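PDB 4QKO: pyocin-S2 from Pseudomonas aeruginosa, which kills sensitive bacterial cells through a C-terminal HNH-type nuclease domain, the part described here, which breaks down chromosomal DNA. Local coordinates for residues I100-R105 with M115-A120. Sequence-based numbering, arbitrary orientation.
Sequences IHHKVR and MGNLVA. With MG (magnesium ion), chain O.
The side-chain amide of Asn-117 is hydrogen-bonded at both ends to the backbone of Val-104. Asn-117 OD1 accepts the N-H of Val-104 at 2.7 Å, in the carbonyl plane on a lone pair, and Asn-117 ND2 donates to Val-104 O at 3.1 Å, with that oxygen only 3° out of the amide plane. A chi1 of -159° sets CG anti to the backbone N, and chi2 of 20° then turns the amide so that OD1 and ND2 face Val-104. ND2 also donates to Gly-111 O, so three bonds fix the rotation of the group and tie together the loop that links the two strands. The backbone O of Asn-117 takes the N-H of Lys-103.

Beyond this point the segments form an antiparallel pair. His-101 and Val-119 are the hydrogen-bonded pair, exchanging two nearly straight bonds, His-101 N to Val-119 O and Val-119 N to His-101 O, both 3.0 Å, and their side chains lie side by side, Val-119 CG2 meeting the edge of the imidazole at CD2. His-101 ND1 binds the magnesium ion at 2.2 Å. A water bound to the same metal accepts the N-H of His-102.

On the other face of the sheet, Leu-118 CD2 covers one face of the His-102 ring, 3.7 Å from its centroid and displaced toward the CD2-NE2 rim, a CH-pi contact. Asn-117 ND2 lies at that ring's edge, and His-102 NE2 is hydrogen-bonded to Val-112 O.

The arrangement is consistent with the beta-beta-alpha metal site of HNH nucleases, with these two strands as the beta part: His-126, from helix 123-130, is the second protein ligand of the magnesium ion. Strand 118-121 runs between 99-102 and 31-32, while helix 49-62 packs against Ile-100 and Leu-118 through Phe-56 and Phe-52.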
loop_
_atom_site.group_PDB
_atom_site.type_symbol
_atom_site.label_atom_id
_atom_site.label_comp_id
_atom_site.label_asym_id
_atom_site.label_seq_id
_atom_site.Cartn_x
_atom_site.Cartn_y
_atom_site.Cartn_z
ATOM N N ILE B 100 7.062 8.205 1.455
ATOM C CA ILE B 100 8.426 8.597 1.089
ATOM C C ILE B 100 8.773 9.910 1.777
ATOM O O ILE B 100 8.030 10.893 1.595
ATOM C CB ILE B 100 8.504 8.731 -0.434
ATOM C CG1 ILE B 100 8.351 7.342 -1.027
ATOM C CG2 ILE B 100 9.842 9.283 -0.897
ATOM C CD1 ILE B 100 8.210 7.302 -2.524
ATOM N N HIS B 101 9.836 9.871 2.602
ATOM C CA HIS B 101 10.329 10.964 3.519
ATOM C C HIS B 101 11.691 11.415 2.964
ATOM O O HIS B 101 12.421 10.597 2.381
ATOM C CB HIS B 101 10.427 10.373 4.970
ATOM C CG HIS B 101 11.501 10.925 5.919
ATOM N ND1 HIS B 101 11.225 11.826 6.942
ATOM C CD2 HIS B 101 12.795 10.551 6.119
ATOM C CE1 HIS B 101 12.323 12.055 7.650
ATOM N NE2 HIS B 101 13.288 11.286 7.177
ATOM N N HIS B 102 12.014 12.683 3.192
ATOM C CA HIS B 102 13.318 13.212 2.854
ATOM C C HIS B 102 14.236 13.108 4.056
ATOM O O HIS B 102 13.894 13.534 5.156
ATOM C CB HIS B 102 13.153 14.659 2.446
ATOM C CG HIS B 102 12.539 14.817 1.097
ATOM N ND1 HIS B 102 11.175 14.768 0.894
ATOM C CD2 HIS B 102 13.093 14.880 -0.133
ATOM C CE1 HIS B 102 10.913 14.880 -0.396
ATOM N NE2 HIS B 102 12.061 14.951 -1.042
ATOM N N LYS B 103 15.415 12.567 3.890
ATOM C CA LYS B 103 16.356 12.486 5.013
ATOM C C LYS B 103 16.876 13.844 5.462
ATOM O O LYS B 103 16.915 14.125 6.657
ATOM C CB LYS B 103 17.529 11.598 4.669
ATOM C CG LYS B 103 17.104 10.267 4.114
ATOM C CD LYS B 103 18.124 9.193 4.426
ATOM C CE LYS B 103 19.261 9.207 3.452
ATOM N NZ LYS B 103 20.473 8.693 4.151
ATOM N N VAL B 104 17.262 14.672 4.504
ATOM C CA VAL B 104 17.627 16.081 4.738
ATOM C C VAL B 104 16.509 17.020 4.292
ATOM O O VAL B 104 16.058 16.970 3.156
ATOM C CB VAL B 104 18.948 16.436 4.010
ATOM C CG1 VAL B 104 19.357 17.895 4.261
ATOM C CG2 VAL B 104 20.069 15.494 4.448
ATOM N N ARG B 105 16.041 17.905 5.178
ATOM C CA ARG B 105 14.902 18.750 4.860
ATOM C C ARG B 105 15.284 19.580 3.694
ATOM O O ARG B 105 16.445 19.989 3.571
ATOM C CB ARG B 105 14.469 19.632 6.044
ATOM C CG ARG B 105 14.064 18.823 7.276
ATOM C CD ARG B 105 12.996 19.454 8.181
ATOM N NE ARG B 105 13.074 20.915 8.356
ATOM C CZ ARG B 105 13.998 21.576 9.067
ATOM N NH1 ARG B 105 14.990 20.945 9.702
ATOM N NH2 ARG B 105 13.937 22.901 9.133
ATOM N N MET B 115 17.729 10.801 -5.214
ATOM C CA MET B 115 17.445 9.453 -4.628
ATOM C C MET B 115 18.209 9.126 -3.407
ATOM O O MET B 115 17.761 8.327 -2.625
ATOM C CB MET B 115 17.692 8.339 -5.635
ATOM C CG MET B 115 16.878 8.487 -6.899
ATOM S SD MET B 115 15.079 8.362 -6.721
ATOM C CE MET B 115 14.409 9.484 -7.886
ATOM N N GLY B 116 19.369 9.719 -3.224
ATOM C CA GLY B 116 20.123 9.583 -1.960
ATOM C C GLY B 116 19.472 10.328 -0.772
ATOM O O GLY B 116 19.919 10.132 0.364
ATOM N N ASN B 117 18.433 11.140 -1.005
ATOM C CA ASN B 117 17.792 11.860 0.047
ATOM C C ASN B 117 16.463 11.199 0.442
ATOM O O ASN B 117 15.768 11.769 1.234
ATOM C CB ASN B 117 17.411 13.285 -0.383
ATOM C CG ASN B 117 17.213 14.243 0.812
ATOM O OD1 ASN B 117 17.689 13.994 1.908
ATOM N ND2 ASN B 117 16.470 15.315 0.597
ATOM N N LEU B 118 16.043 10.170 -0.283
ATOM C CA LEU B 118 14.735 9.562 -0.030
ATOM C C LEU B 118 14.794 8.237 0.704
ATOM O O LEU B 118 15.670 7.423 0.494
ATOM C CB LEU B 118 14.053 9.381 -1.340
ATOM C CG LEU B 118 13.919 10.638 -2.158
ATOM C CD1 LEU B 118 13.209 10.255 -3.397
ATOM C CD2 LEU B 118 13.175 11.717 -1.433
ATOM N N VAL B 119 13.838 8.060 1.592
ATOM C CA VAL B 119 13.562 6.743 2.207
ATOM C C VAL B 119 12.057 6.382 2.169
ATOM O O VAL B 119 11.194 7.245 2.206
ATOM C CB VAL B 119 14.031 6.652 3.667
ATOM C CG1 VAL B 119 15.530 6.442 3.759
ATOM C CG2 VAL B 119 13.656 7.876 4.444
ATOM N N ALA B 120 11.738 5.077 2.158
ATOM C CA ALA B 120 10.384 4.612 2.239
ATOM C C ALA B 120 10.257 4.193 3.693
ATOM O O ALA B 120 11.080 3.396 4.165
ATOM C CB ALA B 120 10.118 3.423 1.329
HETATM MG MG MG O . 9.289 12.773 6.560
HETATM O O HOH W 1 9.655 14.011 4.878
#